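Local coordinates for rubisco operon transcriptional regulator (Synechocystis sp., PDB 5Y2W), which is a LysR-type transcriptional repressor that probably coordinates carbon and nitrogen metabolism by sensing small metabolites such as 2-phosphoglycolate through its regulatory domain, at residues 102-114 against 148-160. Numbering follows the deposited sequence.
Sequences ITALNDEAFIMRE and QAIAGGMGISVLS. With PGA (2-phosphoglycolic acid), chain B.
Ile111 pushes its CD1 methyl into a hollow at the end of helix 143-151, meeting Ala149 CB at 3.7 Å, with Ile150 CG1 and Met154 CB also lining this hollow. A Schellman motif ends the helix here, Gly153 at positive phi, and brings Met154 round beside Ala149. Beyond it, Gly155 lets the chains close up: any CB there would strike Ala109 O. Phe110 and Ile156 then form a single parallel bridge, in which Ile156 N donates to Ala109 O (3.0 Å) and Ile156 O accepts from Ile111 N (2.9 Å). In this LysR substrate-binding domain, of the periplasmic-binding-protein clan, the bridge joins the loop before helix 118-129 to the chain at Ile156, beside strand 157-160. Phe110, its CG anti to the backbone N (chi1 -167°), lays one ring face over Ser157 CA in a CH-pi contact, while Val158 CG2 meets the ring edge at CZ, 3.9 Å away. Ile156 crosses the Phe110 ring at about a right angle, CG1 against Phe110 CD2, and its CD1 rests against Leu105 CD2 (3.8 Å) and Glu108 CB. Ser157 OG donates to Ile111 O at 2.7 Å. Farther along, Arg113 grips Glu114 side-on through NE and NH1, and NH1 also gives a nearly straight bond to phosphate O2P of 2-phosphoglycolate (2.9 Å, 164°). A leucine in place of Arg113 would probably leave the Glu114 carboxylate without its charged mate and the phosphate short of a positive partner. Asn143 takes a further bond from Arg113 NH2.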
loop_
_atom_site.group_PDB
_atom_site.type_symbol
_atom_site.label_atom_id
_atom_site.label_comp_id
_atom_site.label_asym_id
_atom_site.label_seq_id
_atom_site.Cartn_x
_atom_site.Cartn_y
_atom_site.Cartn_z
ATOM N N ILE A 102 9.514 15.518 -23.755
ATOM C CA ILE A 102 8.590 14.493 -23.406
ATOM C C ILE A 102 8.642 13.372 -24.450
ATOM O O ILE A 102 8.422 12.211 -24.101
ATOM C CB ILE A 102 7.159 15.040 -23.205
ATOM C CG1 ILE A 102 6.262 13.933 -22.629
ATOM C CG2 ILE A 102 6.596 15.563 -24.522
ATOM C CD1 ILE A 102 4.988 14.419 -21.977
ATOM N N THR A 103 8.965 13.734 -25.691
ATOM C CA THR A 103 9.250 12.781 -26.778
ATOM C C THR A 103 10.272 11.688 -26.439
ATOM O O THR A 103 10.149 10.553 -26.941
ATOM C CB THR A 103 9.770 13.509 -28.056
ATOM O OG1 THR A 103 10.874 14.389 -27.732
ATOM C CG2 THR A 103 8.653 14.315 -28.710
ATOM N N ALA A 104 11.212 11.976 -25.536
ATOM C CA ALA A 104 12.126 10.928 -25.049
ATOM C C ALA A 104 11.441 9.734 -24.333
ATOM O O ALA A 104 12.074 8.676 -24.077
ATOM C CB ALA A 104 13.214 11.542 -24.162
ATOM N N LEU A 105 10.168 9.875 -23.970
ATOM C CA LEU A 105 9.466 8.769 -23.298
ATOM C C LEU A 105 8.938 7.687 -24.234
ATOM O O LEU A 105 8.585 6.601 -23.793
ATOM C CB LEU A 105 8.299 9.299 -22.431
ATOM C CG LEU A 105 8.741 10.157 -21.244
ATOM C CD1 LEU A 105 7.551 10.448 -20.349
ATOM C CD2 LEU A 105 9.860 9.511 -20.476
ATOM N N ASN A 106 8.873 7.995 -25.515
ATOM C CA ASN A 106 8.331 7.098 -26.497
ATOM C C ASN A 106 9.021 5.744 -26.501
ATOM O O ASN A 106 10.227 5.676 -26.619
ATOM C CB ASN A 106 8.517 7.729 -27.864
ATOM C CG ASN A 106 7.407 8.677 -28.182
ATOM O OD1 ASN A 106 6.253 8.290 -28.152
ATOM N ND2 ASN A 106 7.742 9.912 -28.466
ATOM N N ASP A 107 8.249 4.688 -26.367
ATOM C CA ASP A 107 8.775 3.327 -26.341
ATOM C C ASP A 107 9.632 2.964 -25.142
ATOM O O ASP A 107 10.136 1.858 -25.093
ATOM C CB ASP A 107 9.474 3.001 -27.669
ATOM C CG ASP A 107 8.500 2.999 -28.805
ATOM O OD1 ASP A 107 7.733 2.034 -28.858
ATOM O OD2 ASP A 107 8.428 3.982 -29.579
ATOM N N GLU A 108 9.759 3.860 -24.165
ATOM C CA GLU A 108 10.331 3.485 -22.880
ATOM C C GLU A 108 9.500 2.456 -22.184
ATOM O O GLU A 108 8.271 2.464 -22.289
ATOM C CB GLU A 108 10.402 4.672 -21.941
ATOM C CG GLU A 108 11.517 5.636 -22.257
ATOM C CD GLU A 108 12.898 5.175 -21.778
ATOM O OE1 GLU A 108 13.003 4.467 -20.719
ATOM O OE2 GLU A 108 13.882 5.520 -22.493
ATOM N N ALA A 109 10.183 1.539 -21.479
ATOM C CA ALA A 109 9.510 0.518 -20.689
ATOM C C ALA A 109 8.908 1.285 -19.520
ATOM O O ALA A 109 9.615 2.035 -18.807
ATOM C CB ALA A 109 10.470 -0.555 -20.179
ATOM N N PHE A 110 7.608 1.112 -19.349
ATOM C CA PHE A 110 6.815 1.954 -18.449
ATOM C C PHE A 110 5.814 1.107 -17.655
ATOM O O PHE A 110 4.962 0.419 -18.233
ATOM C CB PHE A 110 6.073 2.993 -19.253
ATOM C CG PHE A 110 5.480 4.089 -18.423
ATOM C CD1 PHE A 110 4.287 3.892 -17.753
ATOM C CD2 PHE A 110 6.117 5.302 -18.317
ATOM C CE1 PHE A 110 3.744 4.897 -16.962
ATOM C CE2 PHE A 110 5.598 6.314 -17.542
ATOM C CZ PHE A 110 4.393 6.110 -16.864
ATOM N N ILE A 111 5.897 1.196 -16.335
ATOM C CA ILE A 111 5.062 0.393 -15.487
ATOM C C ILE A 111 3.848 1.178 -15.152
ATOM O O ILE A 111 3.962 2.317 -14.684
ATOM C CB ILE A 111 5.810 0.035 -14.195
ATOM C CG1 ILE A 111 7.143 -0.677 -14.525
ATOM C CG2 ILE A 111 4.923 -0.830 -13.301
ATOM C CD1 ILE A 111 8.269 -0.367 -13.568
ATOM N N MET A 112 2.686 0.589 -15.308
ATOM C CA MET A 112 1.456 1.318 -15.013
ATOM C C MET A 112 0.821 0.839 -13.703
ATOM O O MET A 112 1.006 -0.284 -13.280
ATOM C CB MET A 112 0.444 1.077 -16.115
ATOM C CG MET A 112 0.680 1.822 -17.409
ATOM S SD MET A 112 0.083 3.534 -17.414
ATOM C CE MET A 112 0.506 4.178 -19.039
ATOM N N ARG A 113 0.092 1.721 -13.045
ATOM C CA ARG A 113 -0.790 1.379 -11.947
ATOM C C ARG A 113 -2.002 0.602 -12.503
ATOM O O ARG A 113 -2.227 0.580 -13.726
ATOM C CB ARG A 113 -1.294 2.688 -11.281
ATOM C CG ARG A 113 -0.292 3.380 -10.371
ATOM C CD ARG A 113 -0.177 2.727 -9.017
ATOM N NE ARG A 113 -1.502 2.670 -8.408
ATOM C CZ ARG A 113 -2.097 3.656 -7.735
ATOM N NH1 ARG A 113 -3.376 3.490 -7.354
ATOM N NH2 ARG A 113 -1.433 4.788 -7.456
ATOM N N GLU A 114 -2.769 -0.013 -11.600
ATOM C CA GLU A 114 -4.065 -0.689 -11.922
ATOM C C GLU A 114 -5.066 0.289 -12.512
ATOM O O GLU A 114 -5.000 1.505 -12.219
ATOM C CB GLU A 114 -4.657 -1.335 -10.685
ATOM C CG GLU A 114 -5.352 -0.408 -9.655
ATOM C CD GLU A 114 -4.398 0.489 -8.846
ATOM O OE1 GLU A 114 -4.927 1.329 -8.067
ATOM O OE2 GLU A 114 -3.133 0.401 -9.008
ATOM N N GLN A 148 9.502 -0.724 -6.181
ATOM C CA GLN A 148 10.264 -1.974 -6.250
ATOM C C GLN A 148 10.569 -2.384 -7.692
ATOM O O GLN A 148 11.673 -2.710 -8.004
ATOM C CB GLN A 148 9.492 -3.114 -5.577
ATOM C CG GLN A 148 9.748 -3.237 -4.100
ATOM C CD GLN A 148 11.189 -3.571 -3.782
ATOM O OE1 GLN A 148 11.872 -4.277 -4.524
ATOM N NE2 GLN A 148 11.674 -3.010 -2.702
ATOM N N ALA A 149 9.593 -2.347 -8.577
ATOM C CA ALA A 149 9.887 -2.732 -9.978
ATOM C C ALA A 149 10.926 -1.840 -10.656
ATOM O O ALA A 149 11.828 -2.321 -11.381
ATOM C CB ALA A 149 8.616 -2.828 -10.797
ATOM N N ILE A 150 10.863 -0.546 -10.356
ATOM C CA ILE A 150 11.777 0.379 -10.947
ATOM C C ILE A 150 13.154 0.075 -10.394
ATOM O O ILE A 150 14.116 0.063 -11.133
ATOM C CB ILE A 150 11.445 1.814 -10.606
ATOM C CG1 ILE A 150 10.120 2.219 -11.245
ATOM C CG2 ILE A 150 12.570 2.759 -11.038
ATOM C CD1 ILE A 150 9.587 3.495 -10.638
ATOM N N ALA A 151 13.244 -0.104 -9.082
ATOM C CA ALA A 151 14.508 -0.424 -8.459
ATOM C C ALA A 151 15.068 -1.726 -9.044
ATOM O O ALA A 151 16.262 -1.840 -9.164
ATOM C CB ALA A 151 14.355 -0.560 -6.970
ATOM N N GLY A 152 14.219 -2.698 -9.396
ATOM C CA GLY A 152 14.711 -3.948 -10.021
ATOM C C GLY A 152 14.894 -3.841 -11.532
ATOM O O GLY A 152 14.965 -4.869 -12.215
ATOM N N GLY A 153 14.889 -2.613 -12.072
ATOM C CA GLY A 153 15.276 -2.379 -13.457
ATOM C C GLY A 153 14.161 -2.675 -14.429
ATOM O O GLY A 153 14.395 -2.837 -15.601
ATOM N N MET A 154 12.922 -2.725 -13.977
ATOM C CA MET A 154 11.813 -3.043 -14.879
ATOM C C MET A 154 11.219 -1.845 -15.645
ATOM O O MET A 154 10.247 -1.984 -16.397
ATOM C CB MET A 154 10.737 -3.783 -14.096
ATOM C CG MET A 154 11.178 -5.186 -13.714
ATOM S SD MET A 154 10.165 -5.879 -12.386
ATOM C CE MET A 154 11.390 -5.893 -11.067
ATOM N N GLY A 155 11.814 -0.675 -15.490
ATOM C CA GLY A 155 11.402 0.471 -16.289
ATOM C C GLY A 155 11.226 1.743 -15.469
ATOM O O GLY A 155 11.750 1.852 -14.391
ATOM N N ILE A 156 10.491 2.693 -16.021
ATOM C CA ILE A 156 10.174 3.950 -15.353
ATOM C C ILE A 156 8.683 3.957 -15.150
ATOM O O ILE A 156 7.971 3.117 -15.690
ATOM C CB ILE A 156 10.605 5.151 -16.204
ATOM C CG1 ILE A 156 9.809 5.195 -17.489
ATOM C CG2 ILE A 156 12.063 5.009 -16.565
ATOM C CD1 ILE A 156 10.153 6.394 -18.337
ATOM N N SER A 157 8.246 4.862 -14.307
ATOM C CA SER A 157 6.833 5.094 -14.045
ATOM C C SER A 157 6.609 6.570 -13.683
ATOM O O SER A 157 7.538 7.352 -13.631
ATOM C CB SER A 157 6.360 4.257 -12.866
ATOM O OG SER A 157 4.930 4.099 -12.906
ATOM N N VAL A 158 5.348 6.941 -13.465
ATOM C CA VAL A 158 4.999 8.273 -12.946
ATOM C C VAL A 158 4.201 7.982 -11.703
ATOM O O VAL A 158 3.251 7.186 -11.755
ATOM C CB VAL A 158 4.136 9.060 -13.937
ATOM C CG1 VAL A 158 3.438 10.225 -13.230
ATOM C CG2 VAL A 158 4.943 9.526 -15.171
ATOM N N LEU A 159 4.634 8.556 -10.588
ATOM C CA LEU A 159 3.959 8.388 -9.329
ATOM C C LEU A 159 3.925 9.764 -8.636
ATOM O O LEU A 159 4.719 10.652 -8.960
ATOM C CB LEU A 159 4.768 7.440 -8.425
ATOM C CG LEU A 159 5.004 5.965 -8.766
ATOM C CD1 LEU A 159 5.939 5.295 -7.756
ATOM C CD2 LEU A 159 3.677 5.290 -8.817
ATOM N N SER A 160 3.071 9.894 -7.636
ATOM C CA SER A 160 3.122 11.030 -6.715
ATOM C C SER A 160 4.458 11.125 -6.081
ATOM O O SER A 160 4.979 10.142 -5.556
ATOM C CB SER A 160 2.101 10.884 -5.584
ATOM O OG SER A 160 2.229 11.987 -4.719
HETATM P P PGA B . -4.561 6.740 -7.198
HETATM O O1P PGA B . -4.442 8.257 -6.654
HETATM O O2P PGA B . -4.301 5.859 -6.022
HETATM O O3P PGA B . -3.515 6.665 -8.323
HETATM O O4P PGA B . -5.998 6.593 -7.533
HETATM C C2 PGA B . -3.357 8.833 -5.959
HETATM C C1 PGA B . -3.024 10.236 -6.447
HETATM O O1 PGA B . -2.062 10.868 -5.906
HETATM O O2 PGA B . -3.722 10.710 -7.368
#